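Local coordinates for protein 350aa long hypothetical aspartate-semialdehyde dehydrogenase (Sulfolobus tokodaii, PDB 2EP5) that probably reduces malonyl-CoA to malonate semialdehyde with NADPH, as a member of the aspartate-semialdehyde dehydrogenase family, at residues A[33-47]-A[63-77]. Numbering follows the deposited sequence.
Sequences VKVSASPSKIGKKYK and QDLPIVSTNYEDHKD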
loop_
_atom_site.group_PDB
_atom_site.type_symbol
_atom_site.label_atom_id
_atom_site.label_comp_id
_atom_site.label_asym_id
_atom_site.label_seq_id
_atom_site.Cartn_x
_atom_site.Cartn_y
_atom_site.Cartn_z
ATOM N N VAL A 33 -17.012 26.100 22.311
ATOM C CA VAL A 33 -17.874 27.146 21.793
ATOM C C VAL A 33 -17.253 27.933 20.655
ATOM O O VAL A 33 -17.940 28.714 20.000
ATOM C CB VAL A 33 -18.270 28.134 22.903
ATOM C CG1 VAL A 33 -18.929 27.382 24.052
ATOM C CG2 VAL A 33 -17.042 28.901 23.387
ATOM N N LYS A 34 -15.960 27.729 20.421
ATOM C CA LYS A 34 -15.266 28.444 19.349
ATOM C C LYS A 34 -14.127 27.655 18.714
ATOM O O LYS A 34 -13.285 27.074 19.400
ATOM C CB LYS A 34 -14.715 29.788 19.859
ATOM C CG LYS A 34 -15.776 30.848 20.107
ATOM C CD LYS A 34 -15.188 32.102 20.710
ATOM C CE LYS A 34 -16.253 33.174 20.832
ATOM N NZ LYS A 34 -15.696 34.442 21.358
ATOM N N VAL A 35 -14.118 27.645 17.387
ATOM C CA VAL A 35 -13.090 26.958 16.631
ATOM C C VAL A 35 -12.481 27.997 15.715
ATOM O O VAL A 35 -13.180 28.874 15.191
ATOM C CB VAL A 35 -13.666 25.797 15.785
ATOM C CG1 VAL A 35 -14.138 24.686 16.693
ATOM C CG2 VAL A 35 -14.814 26.295 14.921
ATOM N N SER A 36 -11.171 27.896 15.535
ATOM C CA SER A 36 -10.437 28.826 14.703
ATOM C C SER A 36 -9.728 28.084 13.588
ATOM O O SER A 36 -9.431 26.896 13.707
ATOM C CB SER A 36 -9.423 29.584 15.566
ATOM O OG SER A 36 -8.700 30.531 14.811
ATOM N N ALA A 37 -9.477 28.794 12.495
ATOM C CA ALA A 37 -8.798 28.234 11.337
ATOM C C ALA A 37 -8.136 29.392 10.604
ATOM O O ALA A 37 -8.014 30.491 11.154
ATOM C CB ALA A 37 -9.795 27.529 10.425
ATOM N N SER A 38 -7.719 29.146 9.366
ATOM C CA SER A 38 -7.066 30.173 8.565
ATOM C C SER A 38 -8.001 31.366 8.356
ATOM O O SER A 38 -9.227 31.220 8.373
ATOM C CB SER A 38 -6.635 29.598 7.213
ATOM O OG SER A 38 -7.763 29.235 6.434
ATOM N N PRO A 39 -7.421 32.561 8.149
ATOM C CA PRO A 39 -8.118 33.836 7.932
ATOM C C PRO A 39 -9.284 33.824 6.942
ATOM O O PRO A 39 -10.370 34.317 7.247
ATOM C CB PRO A 39 -6.994 34.766 7.481
ATOM C CG PRO A 39 -5.824 34.255 8.267
ATOM C CD PRO A 39 -5.960 32.756 8.088
ATOM N N SER A 40 -9.050 33.277 5.755
ATOM C CA SER A 40 -10.079 33.225 4.725
ATOM C C SER A 40 -11.318 32.423 5.117
ATOM O O SER A 40 -12.355 32.534 4.471
ATOM C CB SER A 40 -9.493 32.653 3.431
ATOM O OG SER A 40 -8.920 31.376 3.649
ATOM N N LYS A 41 -11.216 31.623 6.172
ATOM C CA LYS A 41 -12.342 30.807 6.622
ATOM C C LYS A 41 -13.133 31.486 7.744
ATOM O O LYS A 41 -14.256 31.086 8.052
ATOM C CB LYS A 41 -11.839 29.447 7.110
ATOM C CG LYS A 41 -10.977 28.699 6.105
ATOM C CD LYS A 41 -10.282 27.513 6.770
ATOM C CE LYS A 41 -9.301 26.804 5.832
ATOM N NZ LYS A 41 -8.383 25.888 6.588
ATOM N N ILE A 42 -12.539 32.506 8.357
ATOM C CA ILE A 42 -13.189 33.232 9.443
ATOM C C ILE A 42 -14.566 33.726 9.001
ATOM O O ILE A 42 -14.718 34.297 7.917
ATOM C CB ILE A 42 -12.318 34.432 9.903
ATOM C CG1 ILE A 42 -10.960 33.923 10.415
ATOM C CG2 ILE A 42 -13.043 35.224 10.993
ATOM C CD1 ILE A 42 -9.918 35.018 10.654
ATOM N N GLY A 43 -15.570 33.492 9.837
ATOM C CA GLY A 43 -16.913 33.921 9.500
ATOM C C GLY A 43 -17.785 32.796 8.972
ATOM O O GLY A 43 -19.005 32.828 9.120
ATOM N N LYS A 44 -17.162 31.802 8.347
ATOM C CA LYS A 44 -17.894 30.665 7.809
ATOM C C LYS A 44 -18.122 29.649 8.921
ATOM O O LYS A 44 -17.415 29.655 9.930
ATOM C CB LYS A 44 -17.099 29.994 6.683
ATOM C CG LYS A 44 -16.702 30.899 5.524
ATOM C CD LYS A 44 -17.898 31.403 4.731
ATOM C CE LYS A 44 -17.442 32.022 3.407
ATOM N NZ LYS A 44 -18.555 32.574 2.587
ATOM N N LYS A 45 -19.116 28.784 8.739
ATOM C CA LYS A 45 -19.408 27.749 9.728
ATOM C C LYS A 45 -18.338 26.674 9.619
ATOM O O LYS A 45 -17.763 26.467 8.552
ATOM C CB LYS A 45 -20.788 27.125 9.478
ATOM C CG LYS A 45 -21.958 28.012 9.873
ATOM C CD LYS A 45 -23.284 27.348 9.553
ATOM C CE LYS A 45 -24.451 28.130 10.141
ATOM N NZ LYS A 45 -25.764 27.476 9.833
ATOM N N TYR A 46 -18.075 25.991 10.727
ATOM C CA TYR A 46 -17.069 24.942 10.746
ATOM C C TYR A 46 -17.277 23.930 9.620
ATOM O O TYR A 46 -16.320 23.525 8.957
ATOM C CB TYR A 46 -17.085 24.221 12.096
ATOM C CG TYR A 46 -15.997 23.183 12.239
ATOM C CD1 TYR A 46 -14.654 23.559 12.352
ATOM C CD2 TYR A 46 -16.300 21.820 12.234
ATOM C CE1 TYR A 46 -13.640 22.602 12.451
ATOM C CE2 TYR A 46 -15.297 20.857 12.332
ATOM C CZ TYR A 46 -13.971 21.256 12.439
ATOM O OH TYR A 46 -12.984 20.306 12.531
ATOM N N LYS A 47 -18.526 23.527 9.397
ATOM C CA LYS A 47 -18.822 22.547 8.357
ATOM C C LYS A 47 -18.494 23.041 6.956
ATOM O O LYS A 47 -18.249 22.247 6.055
ATOM C CB LYS A 47 -20.291 22.136 8.411
ATOM C CG LYS A 47 -21.252 23.220 7.961
ATOM C CD LYS A 47 -22.690 22.800 8.198
ATOM C CE LYS A 47 -23.666 23.856 7.695
ATOM N NZ LYS A 47 -25.070 23.529 8.084
ATOM N N GLN A 63 -20.657 21.465 13.975
ATOM C CA GLN A 63 -20.778 21.785 12.554
ATOM C C GLN A 63 -21.136 23.237 12.251
ATOM O O GLN A 63 -20.646 23.806 11.272
ATOM C CB GLN A 63 -21.801 20.866 11.877
ATOM C CG GLN A 63 -23.193 20.904 12.481
ATOM C CD GLN A 63 -24.226 20.195 11.615
ATOM O OE1 GLN A 63 -23.996 19.082 11.136
ATOM N NE2 GLN A 63 -25.373 20.838 11.417
ATOM N N ASP A 64 -21.983 23.838 13.080
ATOM C CA ASP A 64 -22.384 25.219 12.841
ATOM C C ASP A 64 -21.556 26.269 13.581
ATOM O O ASP A 64 -21.749 27.467 13.374
ATOM C CB ASP A 64 -23.873 25.401 13.159
ATOM C CG ASP A 64 -24.779 24.717 12.138
ATOM O OD1 ASP A 64 -24.600 24.954 10.926
ATOM O OD2 ASP A 64 -25.672 23.946 12.549
ATOM N N LEU A 65 -20.633 25.823 14.431
ATOM C CA LEU A 65 -19.770 26.742 15.174
ATOM C C LEU A 65 -19.065 27.661 14.182
ATOM O O LEU A 65 -18.449 27.204 13.218
ATOM C CB LEU A 65 -18.733 25.965 15.994
ATOM C CG LEU A 65 -19.265 25.086 17.131
ATOM C CD1 LEU A 65 -18.122 24.336 17.792
ATOM C CD2 LEU A 65 -19.990 25.960 18.149
ATOM N N PRO A 66 -19.143 28.979 14.408
ATOM C CA PRO A 66 -18.503 29.937 13.501
ATOM C C PRO A 66 -16.989 29.952 13.674
ATOM O O PRO A 66 -16.487 29.774 14.787
ATOM C CB PRO A 66 -19.145 31.258 13.906
ATOM C CG PRO A 66 -19.226 31.103 15.410
ATOM C CD PRO A 66 -19.709 29.663 15.588
ATOM N N ILE A 67 -16.269 30.145 12.570
ATOM C CA ILE A 67 -14.812 30.198 12.612
ATOM C C ILE A 67 -14.401 31.608 13.051
ATOM O O ILE A 67 -14.844 32.605 12.484
ATOM C CB ILE A 67 -14.172 29.907 11.224
ATOM C CG1 ILE A 67 -14.619 28.540 10.693
ATOM C CG2 ILE A 67 -12.651 29.945 11.340
ATOM C CD1 ILE A 67 -14.147 27.366 11.518
ATOM N N VAL A 68 -13.567 31.681 14.079
ATOM C CA VAL A 68 -13.097 32.960 14.581
ATOM C C VAL A 68 -11.598 33.096 14.327
ATOM O O VAL A 68 -10.918 32.125 13.986
ATOM C CB VAL A 68 -13.380 33.098 16.095
ATOM C CG1 VAL A 68 -14.885 33.047 16.346
ATOM C CG2 VAL A 68 -12.683 31.980 16.868
ATOM N N SER A 69 -11.087 34.309 14.491
ATOM C CA SER A 69 -9.669 34.559 14.288
ATOM C C SER A 69 -8.892 34.001 15.470
ATOM O O SER A 69 -9.473 33.539 16.456
ATOM C CB SER A 69 -9.393 36.057 14.190
ATOM O OG SER A 69 -9.392 36.645 15.479
ATOM N N THR A 70 -7.571 34.061 15.361
ATOM C CA THR A 70 -6.683 33.579 16.410
ATOM C C THR A 70 -6.332 34.717 17.378
ATOM O O THR A 70 -5.509 34.547 18.275
ATOM C CB THR A 70 -5.384 33.020 15.793
ATOM O OG1 THR A 70 -4.779 34.018 14.961
ATOM C CG2 THR A 70 -5.689 31.803 14.943
ATOM N N ASN A 71 -6.977 35.867 17.198
ATOM C CA ASN A 71 -6.710 37.037 18.026
ATOM C C ASN A 71 -7.471 37.104 19.347
ATOM O O ASN A 71 -8.574 36.579 19.475
ATOM C CB ASN A 71 -6.954 38.301 17.202
ATOM C CG ASN A 71 -5.997 38.414 16.025
ATOM O OD1 ASN A 71 -6.392 38.785 14.916
ATOM N ND2 ASN A 71 -4.728 38.095 16.263
ATOM N N TYR A 72 -6.855 37.761 20.327
ATOM C CA TYR A 72 -7.419 37.913 21.663
ATOM C C TYR A 72 -8.897 38.298 21.715
ATOM O O TYR A 72 -9.676 37.676 22.433
ATOM C CB TYR A 72 -6.617 38.946 22.449
ATOM C CG TYR A 72 -7.237 39.276 23.789
ATOM C CD1 TYR A 72 -7.307 38.319 24.798
ATOM C CD2 TYR A 72 -7.786 40.526 24.031
ATOM C CE1 TYR A 72 -7.917 38.601 26.020
ATOM C CE2 TYR A 72 -8.399 40.821 25.246
ATOM C CZ TYR A 72 -8.464 39.852 26.238
ATOM O OH TYR A 72 -9.098 40.129 27.435
ATOM N N GLU A 73 -9.277 39.333 20.974
ATOM C CA GLU A 73 -10.667 39.788 20.968
ATOM C C GLU A 73 -11.693 38.674 20.746
ATOM O O GLU A 73 -12.772 38.706 21.327
ATOM C CB GLU A 73 -10.870 40.885 19.912
ATOM C CG GLU A 73 -10.215 42.216 20.253
ATOM C CD GLU A 73 -10.674 42.772 21.591
ATOM O OE1 GLU A 73 -11.894 42.951 21.779
ATOM O OE2 GLU A 73 -9.818 43.034 22.462
ATOM N N ASP A 74 -11.365 37.688 19.914
ATOM C CA ASP A 74 -12.307 36.602 19.649
ATOM C C ASP A 74 -12.329 35.493 20.695
ATOM O O ASP A 74 -13.080 34.530 20.559
ATOM C CB ASP A 74 -12.036 35.978 18.279
ATOM C CG ASP A 74 -12.475 36.865 17.138
ATOM O OD1 ASP A 74 -13.582 37.438 17.226
ATOM O OD2 ASP A 74 -11.725 36.974 16.147
ATOM N N HIS A 75 -11.521 35.617 21.740
ATOM C CA HIS A 75 -11.492 34.582 22.763
ATOM C C HIS A 75 -11.614 35.127 24.178
ATOM O O HIS A 75 -11.261 34.451 25.144
ATOM C CB HIS A 75 -10.206 33.765 22.640
ATOM C CG HIS A 75 -10.048 33.085 21.315
ATOM N ND1 HIS A 75 -9.654 33.753 20.174
ATOM C CD2 HIS A 75 -10.264 31.801 20.942
ATOM C CE1 HIS A 75 -9.634 32.910 19.158
ATOM N NE2 HIS A 75 -10.000 31.719 19.598
ATOM N N LYS A 76 -12.137 36.342 24.296
ATOM C CA LYS A 76 -12.294 36.983 25.593
ATOM C C LYS A 76 -13.226 36.235 26.546
ATOM O O LYS A 76 -12.933 36.124 27.742
ATOM C CB LYS A 76 -12.778 38.426 25.407
ATOM C CG LYS A 76 -11.805 39.296 24.616
ATOM C CD LYS A 76 -12.250 40.756 24.542
ATOM C CE LYS A 76 -11.963 41.511 25.838
ATOM N NZ LYS A 76 -12.694 40.964 27.018
ATOM N N ASP A 77 -14.338 35.717 26.031
ATOM C CA ASP A 77 -15.273 35.001 26.891
ATOM C C ASP A 77 -14.915 33.534 27.135
ATOM O O ASP A 77 -15.596 32.852 27.901
ATOM C CB ASP A 77 -16.698 35.084 26.334
ATOM C CG ASP A 77 -16.802 34.583 24.908
ATOM O OD1 ASP A 77 -16.102 33.609 24.558
ATOM O OD2 ASP A 77 -17.601 35.157 24.138
HETATM O O HOH W 1 -16.071 36.519 19.046
#
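Lys34 and Asp77 meet because the lysine chain runs fully extended beyond CG (chi2 to chi4 all near 180°), carrying its ammonium across to the 3-10 segment 72-74 and the residues just after it. There Lys34 NZ donates to Asp74 O at 2.7 Å, from above the carbonyl plane, and makes a weaker salt bridge to the Asp77 carboxylate; a water links the same NZ to Asp74 OD1. Ser36 turns OG away from its own N (chi1 -179°) and donates a hydrogen bond to Val68 O, 2.9 Å from OG, while Val68 N is bonded to Val35 O. Ile67 is gripped by backbone on its other side: its N reaches Lys44 O and its O takes Gly43 N, both at 2.9 Å. Its CD1 rests against both Val35 CG2, 3.6 Å away, and the edge of the Tyr46 ring, whose hydroxyl reaches Ser12. Near the start of 63-77, Asp64 OD1 accepts two ammonium groups, Lys45 NZ from above the carboxylate plane at 3.0 Å and Lys47 NZ on the syn side at 3.2 Å. An asparagine here would probably leave the two ammonium groups without the carboxylate charge that draws them together. The short, weakly bonded strand 67-68 lies at the edge of the parallel sheet beside strand 30-36, which in turn pairs with strand 5-10, in the Rossmann-type NAD(P)-binding domain.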